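Local coordinates for protein FAD-dependent oxidoreductase (Actinomadura kijaniata, PDB 3M9V) that probably acts as a flavin-dependent oxidoreductase of the acyl-CoA dehydrogenase family on a dTDP-linked sugar during D-kijanose biosynthesis, at residues C142-H148 / R168-M174; A96-A101 / M219-G223; T14-A18 / R308-G312; V268-Q272 / L304-R308. One frame throughout, in Å; residues are numbered along the deposited sequence.

Contact 1: C142-H148 / R168-M174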
loop_
_atom_site.group_PDB
_atom_site.type_symbol
_atom_site.label_atom_id
_atom_site.label_comp_id
_atom_site.label_asym_id
_atom_site.label_seq_id
_atom_site.Cartn_x
_atom_site.Cartn_y
_atom_site.Cartn_z
ATOM N N CYS A 142 -20.121 -30.904 -11.928
ATOM C CA CYS A 142 -19.891 -30.013 -10.795
ATOM C C CYS A 142 -19.038 -30.740 -9.772
ATOM O O CYS A 142 -18.959 -31.974 -9.814
ATOM C CB CYS A 142 -21.218 -29.656 -10.132
ATOM S SG CYS A 142 -22.260 -28.732 -11.238
ATOM N N SER A 143 -18.411 -29.985 -8.875
ATOM C CA SER A 143 -17.478 -30.559 -7.895
ATOM C C SER A 143 -17.988 -30.165 -6.529
ATOM O O SER A 143 -18.191 -28.985 -6.282
ATOM C CB SER A 143 -16.060 -30.000 -8.058
ATOM O OG SER A 143 -15.499 -30.434 -9.290
ATOM N N GLY A 144 -18.263 -31.136 -5.663
ATOM C CA GLY A 144 -18.808 -30.824 -4.346
ATOM C C GLY A 144 -17.636 -31.151 -3.436
ATOM O O GLY A 144 -17.336 -32.320 -3.156
ATOM N N ILE A 145 -16.957 -30.102 -2.985
ATOM C CA ILE A 145 -15.685 -30.255 -2.291
ATOM C C ILE A 145 -15.834 -30.017 -0.794
ATOM O O ILE A 145 -15.476 -30.861 0.018
ATOM C CB ILE A 145 -14.623 -29.307 -2.879
ATOM C CG1 ILE A 145 -14.433 -29.659 -4.356
ATOM C CG2 ILE A 145 -13.332 -29.424 -2.067
ATOM C CD1 ILE A 145 -13.665 -28.597 -5.116
ATOM N N LYS A 146 -16.419 -28.891 -0.415
ATOM C CA LYS A 146 -16.391 -28.489 0.984
ATOM C C LYS A 146 -17.647 -28.873 1.754
ATOM O O LYS A 146 -18.763 -28.510 1.360
ATOM C CB LYS A 146 -16.181 -26.975 1.102
ATOM C CG LYS A 146 -16.321 -26.471 2.550
ATOM C CD LYS A 146 -15.369 -25.329 2.846
ATOM C CE LYS A 146 -15.855 -24.465 4.004
ATOM N NZ LYS A 146 -16.118 -23.127 3.401
ATOM N N ASP A 147 -17.433 -29.605 2.843
ATOM C CA ASP A 147 -18.519 -29.992 3.721
ATOM C C ASP A 147 -19.202 -28.780 4.321
ATOM O O ASP A 147 -18.526 -27.859 4.758
ATOM C CB ASP A 147 -18.003 -30.891 4.841
ATOM C CG ASP A 147 -17.952 -32.337 4.424
ATOM O OD1 ASP A 147 -18.497 -32.674 3.353
ATOM O OD2 ASP A 147 -17.335 -33.128 5.161
ATOM N N HIS A 148 -20.530 -28.772 4.325
ATOM C CA HIS A 148 -21.299 -27.856 5.156
ATOM C C HIS A 148 -21.008 -28.072 6.649
ATOM O O HIS A 148 -20.639 -29.169 7.064
ATOM C CB HIS A 148 -22.779 -28.107 4.885
ATOM C CG HIS A 148 -23.693 -27.174 5.615
ATOM N ND1 HIS A 148 -24.247 -26.060 5.019
ATOM C CD2 HIS A 148 -24.138 -27.179 6.895
ATOM C CE1 HIS A 148 -25.009 -25.429 5.895
ATOM N NE2 HIS A 148 -24.962 -26.090 7.039
ATOM N N ARG A 168 -23.585 -33.243 3.021
ATOM C CA ARG A 168 -24.018 -32.009 2.390
ATOM C C ARG A 168 -22.769 -31.237 2.007
ATOM O O ARG A 168 -21.834 -31.137 2.805
ATOM C CB ARG A 168 -24.978 -31.223 3.275
ATOM C CG ARG A 168 -24.587 -29.785 3.425
ATOM C CD ARG A 168 -25.644 -28.834 2.936
ATOM N NE ARG A 168 -26.711 -28.586 3.894
ATOM C CZ ARG A 168 -27.443 -27.473 3.951
ATOM N NH1 ARG A 168 -27.217 -26.437 3.161
ATOM N NH2 ARG A 168 -28.418 -27.373 4.834
ATOM N N LYS A 169 -22.723 -30.748 0.769
ATOM C CA LYS A 169 -21.556 -29.957 0.370
ATOM C C LYS A 169 -22.042 -28.540 0.078
ATOM O O LYS A 169 -23.198 -28.303 -0.272
ATOM C CB LYS A 169 -20.878 -30.529 -0.879
ATOM C CG LYS A 169 -20.226 -31.886 -0.671
ATOM C CD LYS A 169 -18.960 -31.779 0.190
ATOM C CE LYS A 169 -18.123 -33.054 0.150
ATOM N NZ LYS A 169 -17.061 -32.980 1.211
ATOM N N THR A 170 -21.141 -27.582 0.232
ATOM C CA THR A 170 -21.537 -26.194 0.123
ATOM C C THR A 170 -20.779 -25.531 -1.020
ATOM O O THR A 170 -19.758 -26.054 -1.464
ATOM C CB THR A 170 -21.318 -25.487 1.466
ATOM O OG1 THR A 170 -21.952 -24.207 1.385
ATOM C CG2 THR A 170 -19.848 -25.404 1.818
ATOM N N LEU A 171 -21.289 -24.410 -1.522
ATOM C CA LEU A 171 -20.568 -23.602 -2.497
ATOM C C LEU A 171 -20.305 -24.391 -3.767
ATOM O O LEU A 171 -19.187 -24.390 -4.293
ATOM C CB LEU A 171 -19.293 -22.965 -1.920
ATOM C CG LEU A 171 -19.483 -22.032 -0.719
ATOM C CD1 LEU A 171 -18.143 -21.419 -0.257
ATOM C CD2 LEU A 171 -20.510 -20.917 -0.921
ATOM N N VAL A 172 -21.336 -25.051 -4.286
ATOM C CA VAL A 172 -21.113 -25.896 -5.466
ATOM C C VAL A 172 -21.534 -25.122 -6.705
ATOM O O VAL A 172 -22.713 -25.146 -7.074
ATOM C CB VAL A 172 -21.953 -27.187 -5.392
ATOM C CG1 VAL A 172 -21.627 -28.070 -6.602
ATOM C CG2 VAL A 172 -21.631 -27.942 -4.071
ATOM N N SER A 173 -20.597 -24.439 -7.358
ATOM C CA SER A 173 -20.958 -23.606 -8.507
ATOM C C SER A 173 -21.480 -24.412 -9.704
ATOM O O SER A 173 -21.034 -25.545 -9.907
ATOM C CB SER A 173 -19.725 -22.806 -8.968
ATOM O OG SER A 173 -19.279 -21.982 -7.903
ATOM N N MET A 174 -22.366 -23.817 -10.499
ATOM C CA MET A 174 -22.918 -24.482 -11.682
ATOM C C MET A 174 -23.941 -25.570 -11.332
ATOM O O MET A 174 -24.524 -26.195 -12.228
ATOM C CB MET A 174 -21.815 -25.059 -12.595
ATOM C CG MET A 174 -22.310 -25.273 -14.042
ATOM S SD MET A 174 -21.029 -25.686 -15.232
ATOM C CE MET A 174 -20.160 -27.021 -14.415
HETATM O O HOH W 1 -18.874 -27.053 -9.329
HETATM O O HOH W 2 -17.653 -27.473 -2.703
#
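K169 reaches across from strand 163-172 and spends its ammonium on two oxygens of 142-148. K169 NZ lies 2.6 Å from D147 OD1 in a salt bridge, coming from above the carboxylate plane, and 2.9 Å from I145 O, again out of the carbonyl plane. A bend at chi2 (-71°) carries the chain past G144 toward D147. With an alanine in place of K169, the D147 carboxylate would probably lose its positive mate and the I145 carbonyl this donor. D147 OD1 also bonds T153. Between the backbones, T170 N bonds K146 O at 2.8 Å and H148 N bonds R168 O at 3.1 Å. Toward C142 and M174 the backbones draw apart; one water links I145 N with T170 O and another S143 N with S173 O. The R168 guanidinium lies flat on one face of the H148 ring, centres 3.9 Å and planes 26° apart; D226 OD2 forms a salt bridge with R168 NH1 and a hydrogen bond with H148 ND1. I145 and S173 belong to the FMN site, empty in this chain. The two strands belong to the middle-domain sheet, flanked by strands 180-187 and 225-234, with helix 96-118 against S143 and M174.

Contact 2: A96-A101 / M219-G223; sequences ASTALA and MRASG
S97 is the residue of helix 96-118 that presses most deeply onto the turn at 219-223. S97 CB lies 3.7 Å from A221 CB and 3.6 Å from S222 N, while S97 OG sits over the start of the turn, 3.2 Å from A221 N. One helical turn on, L100 sends CD2 to 3.9 Å from CG of M219, the two side chains crossing at about a right angle. M219 folds back at chi2 (-53°), which lays its thioether along the first residues of the helix and brings CE to 3.8 Å from CB of A96. Helix and turn join N-terminal and middle domains beside the FMN-binding S173. Contact with the helix thins out at R220, which points away from it into partly exposed surroundings, its guanidinium tied to D215 and D46 O. The type I turn is braced from within: M219 O accepts S222 N, S222 OG (2.7 Å) and W214 NE1, and S222 OG also bonds T224 OG1. The turn's polar groups thus find partners within it and in surrounding residues such as D379, and the joint to the helix is chiefly van der Waals, dependent on shape and on small side chains that permit close approach.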
loop_
_atom_site.group_PDB
_atom_site.type_symbol
_atom_site.label_atom_id
_atom_site.label_comp_id
_atom_site.label_asym_id
_atom_site.label_seq_id
_atom_site.Cartn_x
_atom_site.Cartn_y
_atom_site.Cartn_z
ATOM N N ALA A 96 -18.462 -12.387 -14.887
ATOM C CA ALA A 96 -17.536 -13.182 -14.091
ATOM C C ALA A 96 -18.217 -14.436 -13.532
ATOM O O ALA A 96 -17.549 -15.468 -13.404
ATOM C CB ALA A 96 -17.063 -12.313 -12.928
ATOM N N SER A 97 -19.493 -14.327 -13.163
ATOM C CA SER A 97 -20.241 -15.509 -12.711
ATOM C C SER A 97 -20.257 -16.585 -13.774
ATOM O O SER A 97 -20.059 -17.743 -13.431
ATOM C CB SER A 97 -21.719 -15.243 -12.382
ATOM O OG SER A 97 -21.793 -14.394 -11.244
ATOM N N THR A 98 -20.484 -16.217 -15.036
ATOM C CA THR A 98 -20.506 -17.255 -16.069
ATOM C C THR A 98 -19.139 -17.915 -16.213
ATOM O O THR A 98 -19.020 -19.115 -16.464
ATOM C CB THR A 98 -20.868 -16.614 -17.434
ATOM O OG1 THR A 98 -22.177 -16.044 -17.328
ATOM C CG2 THR A 98 -20.815 -17.604 -18.582
ATOM N N ALA A 99 -18.089 -17.099 -16.143
ATOM C CA ALA A 99 -16.736 -17.637 -16.233
ATOM C C ALA A 99 -16.450 -18.596 -15.075
ATOM O O ALA A 99 -15.753 -19.584 -15.279
ATOM C CB ALA A 99 -15.691 -16.491 -16.255
ATOM N N LEU A 100 -16.909 -18.275 -13.871
ATOM C CA LEU A 100 -16.544 -19.031 -12.684
ATOM C C LEU A 100 -17.219 -20.408 -12.823
ATOM O O LEU A 100 -16.595 -21.448 -12.579
ATOM C CB LEU A 100 -17.075 -18.331 -11.429
ATOM C CG LEU A 100 -16.920 -19.154 -10.133
ATOM C CD1 LEU A 100 -15.454 -19.405 -9.941
ATOM C CD2 LEU A 100 -17.466 -18.455 -8.876
ATOM N N ALA A 101 -18.488 -20.407 -13.240
ATOM C CA ALA A 101 -19.165 -21.668 -13.511
ATOM C C ALA A 101 -18.506 -22.433 -14.648
ATOM O O ALA A 101 -18.277 -23.615 -14.480
ATOM C CB ALA A 101 -20.652 -21.490 -13.809
ATOM N N MET A 219 -20.690 -12.699 -7.603
ATOM C CA MET A 219 -20.809 -14.002 -8.277
ATOM C C MET A 219 -22.269 -14.472 -8.135
ATOM O O MET A 219 -22.560 -15.661 -7.939
ATOM C CB MET A 219 -19.825 -15.067 -7.756
ATOM C CG MET A 219 -18.317 -14.762 -7.960
ATOM S SD MET A 219 -17.991 -14.371 -9.716
ATOM C CE MET A 219 -16.217 -14.102 -9.677
ATOM N N ARG A 220 -23.181 -13.511 -8.233
ATOM C CA ARG A 220 -24.567 -13.778 -7.884
ATOM C C ARG A 220 -25.248 -14.783 -8.803
ATOM O O ARG A 220 -26.169 -15.489 -8.377
ATOM C CB ARG A 220 -25.361 -12.482 -7.683
ATOM C CG ARG A 220 -25.012 -11.830 -6.361
ATOM C CD ARG A 220 -25.740 -10.483 -6.207
ATOM N NE ARG A 220 -27.184 -10.671 -6.313
ATOM C CZ ARG A 220 -27.973 -11.203 -5.381
ATOM N NH1 ARG A 220 -27.515 -11.607 -4.196
ATOM N NH2 ARG A 220 -29.266 -11.325 -5.655
ATOM N N ALA A 221 -24.763 -14.865 -10.034
ATOM C CA ALA A 221 -25.389 -15.712 -11.040
ATOM C C ALA A 221 -24.682 -17.053 -11.178
ATOM O O ALA A 221 -24.993 -17.802 -12.121
ATOM C CB ALA A 221 -25.427 -15.029 -12.410
ATOM N N SER A 222 -23.750 -17.368 -10.279
ATOM C CA SER A 222 -22.862 -18.513 -10.524
ATOM C C SER A 222 -23.453 -19.832 -10.044
ATOM O O SER A 222 -22.860 -20.911 -10.241
ATOM C CB SER A 222 -21.489 -18.331 -9.850
ATOM O OG SER A 222 -21.651 -18.191 -8.447
ATOM N N GLY A 223 -24.617 -19.747 -9.411
ATOM C CA GLY A 223 -25.321 -20.962 -8.968
ATOM C C GLY A 223 -24.585 -21.749 -7.895
ATOM O O GLY A 223 -24.520 -22.988 -7.952
#

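Contact 3: T14-A18 / R308-G312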
loop_
_atom_site.group_PDB
_atom_site.type_symbol
_atom_site.label_atom_id
_atom_site.label_comp_id
_atom_site.label_asym_id
_atom_site.label_seq_id
_atom_site.Cartn_x
_atom_site.Cartn_y
_atom_site.Cartn_z
ATOM N N THR A 14 3.053 -14.418 -23.304
ATOM C CA THR A 14 2.955 -13.884 -21.952
ATOM C C THR A 14 1.640 -13.173 -21.647
ATOM O O THR A 14 0.882 -12.822 -22.547
ATOM C CB THR A 14 4.069 -12.833 -21.669
ATOM O OG1 THR A 14 3.745 -11.635 -22.403
ATOM C CG2 THR A 14 5.494 -13.340 -22.032
ATOM N N GLY A 15 1.413 -12.890 -20.365
ATOM C CA GLY A 15 0.353 -11.989 -19.922
ATOM C C GLY A 15 -1.068 -12.437 -20.192
ATOM O O GLY A 15 -1.973 -11.598 -20.092
ATOM N N LEU A 16 -1.274 -13.706 -20.578
ATOM C CA LEU A 16 -2.587 -14.165 -21.030
ATOM C C LEU A 16 -3.138 -13.318 -22.191
ATOM O O LEU A 16 -4.364 -13.178 -22.290
ATOM C CB LEU A 16 -3.564 -14.123 -19.844
ATOM C CG LEU A 16 -3.170 -15.072 -18.688
ATOM C CD1 LEU A 16 -4.065 -14.993 -17.464
ATOM C CD2 LEU A 16 -3.173 -16.547 -19.082
ATOM N N TYR A 17 -2.278 -12.751 -23.037
ATOM C CA TYR A 17 -2.786 -11.906 -24.124
ATOM C C TYR A 17 -3.359 -12.738 -25.259
ATOM O O TYR A 17 -4.178 -12.226 -25.991
ATOM C CB TYR A 17 -1.723 -10.935 -24.660
ATOM C CG TYR A 17 -1.266 -9.908 -23.631
ATOM C CD1 TYR A 17 0.071 -9.836 -23.232
ATOM C CD2 TYR A 17 -2.142 -8.960 -23.118
ATOM C CE1 TYR A 17 0.491 -8.869 -22.314
ATOM C CE2 TYR A 17 -1.730 -8.010 -22.165
ATOM C CZ TYR A 17 -0.400 -7.971 -21.776
ATOM O OH TYR A 17 0.054 -7.078 -20.820
ATOM N N ALA A 18 -3.008 -14.021 -25.384
ATOM C CA ALA A 18 -3.420 -14.816 -26.549
ATOM C C ALA A 18 -3.154 -16.279 -26.233
ATOM O O ALA A 18 -2.255 -16.584 -25.448
ATOM C CB ALA A 18 -2.626 -14.454 -27.803
ATOM N N ARG A 308 -1.486 -9.539 -14.995
ATOM C CA ARG A 308 -1.401 -10.464 -16.116
ATOM C C ARG A 308 -0.102 -11.271 -16.157
ATOM O O ARG A 308 -0.149 -12.472 -16.452
ATOM C CB ARG A 308 -1.584 -9.696 -17.422
ATOM C CG ARG A 308 -3.018 -9.232 -17.665
ATOM C CD ARG A 308 -3.040 -8.540 -19.024
ATOM N NE ARG A 308 -4.384 -8.405 -19.575
ATOM C CZ ARG A 308 -4.979 -9.256 -20.413
ATOM N NH1 ARG A 308 -4.369 -10.338 -20.864
ATOM N NH2 ARG A 308 -6.220 -9.006 -20.821
ATOM N N ALA A 309 1.026 -10.629 -15.841
ATOM C CA ALA A 309 2.315 -11.294 -16.021
ATOM C C ALA A 309 2.382 -12.346 -14.921
ATOM O O ALA A 309 3.005 -13.365 -15.115
ATOM C CB ALA A 309 3.448 -10.323 -15.792
ATOM N N THR A 310 1.826 -12.081 -13.743
ATOM C CA THR A 310 1.972 -12.999 -12.609
ATOM C C THR A 310 1.085 -14.236 -12.809
ATOM O O THR A 310 1.554 -15.351 -12.657
ATOM C CB THR A 310 1.575 -12.292 -11.309
ATOM O OG1 THR A 310 2.497 -11.217 -11.126
ATOM C CG2 THR A 310 1.795 -13.228 -10.094
ATOM N N ALA A 311 -0.185 -14.038 -13.156
ATOM C CA ALA A 311 -1.094 -15.135 -13.471
ATOM C C ALA A 311 -0.555 -15.920 -14.660
ATOM O O ALA A 311 -0.461 -17.148 -14.627
ATOM C CB ALA A 311 -2.514 -14.586 -13.777
ATOM N N GLY A 312 -0.191 -15.201 -15.718
ATOM C CA GLY A 312 0.331 -15.841 -16.922
ATOM C C GLY A 312 1.545 -16.694 -16.637
ATOM O O GLY A 312 1.601 -17.827 -17.095
HETATM O O HOH W 3 -6.461 -11.172 -22.991
#
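R308 on helix 291-323 reaches into the turn at 14-18 and points NH1 at two successive carbonyls. The bond from R308 NH1 to G15 O is 2.8 Å long, with the oxygen near the guanidinium plane and an N-H...O angle of 157°; the one to L16 O, at 3.2 Å, is weak. Water 3 gives a hydrogen to L16 O and accepts one from R308 NH2. The Y17 side chain crosses R308 obliquely, CD2 over one face of the guanidinium and the two planes 11° apart. The arginine chain runs extended from CG to NE (chi2 -178°), which carries its charged end clear of the helix. Q272 holds the other side of the guanidinium and L89 packs on the arginine. L16 CD1 packs 4.0 Å from CB of A311, and L16 CG rests on G312, where the missing side chain makes room for the turn. That turn is type I', closed by Y17 N to T14 O; Y82 of helix 81-94 bonds L16 N through its OH. A leucine in place of R308 would probably leave the G15 carbonyl without this donor and Y17 without the flat group beside it. One arginine nitrogen thus serves two backbone acceptors, fixing the N-terminal segment to the C-terminal helices by directed bonds as well as packing.

Contact 4: V268-Q272 / L304-R308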
loop_
_atom_site.group_PDB
_atom_site.type_symbol
_atom_site.label_atom_id
_atom_site.label_comp_id
_atom_site.label_asym_id
_atom_site.label_seq_id
_atom_site.Cartn_x
_atom_site.Cartn_y
_atom_site.Cartn_z
ATOM N N VAL A 268 -8.405 -11.875 -13.414
ATOM C CA VAL A 268 -7.715 -11.037 -14.377
ATOM C C VAL A 268 -8.703 -10.406 -15.376
ATOM O O VAL A 268 -8.559 -9.232 -15.741
ATOM C CB VAL A 268 -6.588 -11.787 -15.167
ATOM C CG1 VAL A 268 -5.907 -10.806 -16.123
ATOM C CG2 VAL A 268 -5.544 -12.450 -14.231
ATOM N N GLY A 269 -9.692 -11.157 -15.856
ATOM C CA GLY A 269 -10.681 -10.558 -16.778
ATOM C C GLY A 269 -11.553 -9.485 -16.160
ATOM O O GLY A 269 -11.849 -8.457 -16.795
ATOM N N VAL A 270 -11.949 -9.696 -14.902
ATOM C CA VAL A 270 -12.647 -8.653 -14.129
ATOM C C VAL A 270 -11.840 -7.354 -14.036
ATOM O O VAL A 270 -12.367 -6.255 -14.297
ATOM C CB VAL A 270 -13.092 -9.166 -12.733
ATOM C CG1 VAL A 270 -13.728 -8.042 -11.919
ATOM C CG2 VAL A 270 -14.160 -10.272 -12.920
ATOM N N ALA A 271 -10.560 -7.461 -13.677
ATOM C CA ALA A 271 -9.743 -6.250 -13.661
ATOM C C ALA A 271 -9.646 -5.604 -15.049
ATOM O O ALA A 271 -9.605 -4.379 -15.182
ATOM C CB ALA A 271 -8.332 -6.581 -13.122
ATOM N N GLN A 272 -9.520 -6.415 -16.095
ATOM C CA GLN A 272 -9.442 -5.849 -17.445
ATOM C C GLN A 272 -10.717 -5.068 -17.803
ATOM O O GLN A 272 -10.655 -4.004 -18.422
ATOM C CB GLN A 272 -9.122 -6.952 -18.469
ATOM C CG GLN A 272 -8.948 -6.469 -19.936
ATOM C CD GLN A 272 -7.655 -5.704 -20.109
ATOM O OE1 GLN A 272 -6.576 -6.253 -19.903
ATOM N NE2 GLN A 272 -7.750 -4.430 -20.446
ATOM N N LEU A 304 -2.174 -3.693 -13.800
ATOM C CA LEU A 304 -2.788 -4.689 -14.673
ATOM C C LEU A 304 -1.728 -5.510 -15.418
ATOM O O LEU A 304 -1.830 -6.739 -15.520
ATOM C CB LEU A 304 -3.697 -4.012 -15.690
ATOM C CG LEU A 304 -4.444 -4.913 -16.688
ATOM C CD1 LEU A 304 -5.354 -5.898 -15.925
ATOM C CD2 LEU A 304 -5.330 -3.993 -17.552
ATOM N N TYR A 305 -0.695 -4.851 -15.928
ATOM C CA TYR A 305 0.426 -5.584 -16.530
ATOM C C TYR A 305 1.064 -6.609 -15.571
ATOM O O TYR A 305 1.311 -7.766 -15.938
ATOM C CB TYR A 305 1.498 -4.591 -16.986
ATOM C CG TYR A 305 2.490 -5.251 -17.901
ATOM C CD1 TYR A 305 2.318 -5.220 -19.292
ATOM C CD2 TYR A 305 3.570 -5.941 -17.366
ATOM C CE1 TYR A 305 3.209 -5.893 -20.124
ATOM C CE2 TYR A 305 4.492 -6.551 -18.202
ATOM C CZ TYR A 305 4.303 -6.530 -19.573
ATOM O OH TYR A 305 5.201 -7.230 -20.360
ATOM N N ALA A 306 1.366 -6.191 -14.351
ATOM C CA ALA A 306 1.957 -7.054 -13.348
ATOM C C ALA A 306 0.923 -8.134 -12.988
ATOM O O ALA A 306 1.305 -9.270 -12.747
ATOM C CB ALA A 306 2.314 -6.248 -12.060
ATOM N N LEU A 307 -0.370 -7.816 -12.960
ATOM C CA LEU A 307 -1.385 -8.832 -12.681
ATOM C C LEU A 307 -1.394 -9.936 -13.734
ATOM O O LEU A 307 -1.297 -11.131 -13.431
ATOM C CB LEU A 307 -2.777 -8.225 -12.515
ATOM C CG LEU A 307 -3.994 -9.162 -12.444
ATOM C CD1 LEU A 307 -3.894 -9.878 -11.086
ATOM C CD2 LEU A 307 -5.277 -8.353 -12.421
ATOM N N ARG A 308 -1.486 -9.539 -14.995
ATOM C CA ARG A 308 -1.401 -10.464 -16.116
ATOM C C ARG A 308 -0.102 -11.271 -16.157
ATOM O O ARG A 308 -0.149 -12.472 -16.452
ATOM C CB ARG A 308 -1.584 -9.696 -17.422
ATOM C CG ARG A 308 -3.018 -9.232 -17.665
ATOM C CD ARG A 308 -3.040 -8.540 -19.024
ATOM N NE ARG A 308 -4.384 -8.405 -19.575
ATOM C CZ ARG A 308 -4.979 -9.256 -20.413
ATOM N NH1 ARG A 308 -4.369 -10.338 -20.864
ATOM N NH2 ARG A 308 -6.220 -9.006 -20.821
#
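Q272 OE1 takes two hydrogen bonds from R308, one from NH2 at 2.9 Å and one from NE at 3.1 Å. The guanidinium presents its NE side to this single oxygen, which lies near its plane. NE arrives nearly in line with the C=O bond (162°), whereas NH2 comes in at a steeper angle and is tilted from the carbonyl plane. The amide and guanidinium planes are 51° apart. Q272 starts with CG anti to the backbone N and then bends at chi2, which swings the amide toward the arginine; its NE2 bonds to D276 on the same helix. R308 NH1 bonds G15 O of the N-terminal segment. L304 CD2 lies 3.5 Å from Q272 OE1, its methyl set against the amide as the two side chains cross at about a right angle. Beside this polar pair the interface is apolar. A271 CB fits between the two leucines, 3.6 Å from L307 CD2 and 4.1 Å from L304 CD1. V268 splits its branches, CG1 touching CG of R308 at 3.6 Å and CG2 turning to L307. L89 of helix 81-94 covers V268 and R308, and helix 329-362 backs L307. With segment axes 10.5 Å apart and 162° between their directions, this is antiparallel packing of neighbouring helices, characteristic of the all-helical C-terminal bundle of acyl-CoA dehydrogenases.

In the fold
From the N terminus, the segment 14-18 lies before the first helix and waits 290 residues for its partner, so contact 3 closes the longest loop. Contact 2 nests within it, joining the start of helix 96-118 to the loop ahead of strand 225-234, and contact 1 nests within contact 2 as a local pairing of sheet strands. Contact 4 opens after both have closed and ends on helix 291-323, sharing R308 with contact 3. M174 of contact 1 meets S222 of contact 2 through a probable backbone bond and packs on A101, which links the sheet to helix 96-118; A96 touches V270, carrying the connection to the C-terminal bundle. Contacts 3 and 4 both border the third subunit.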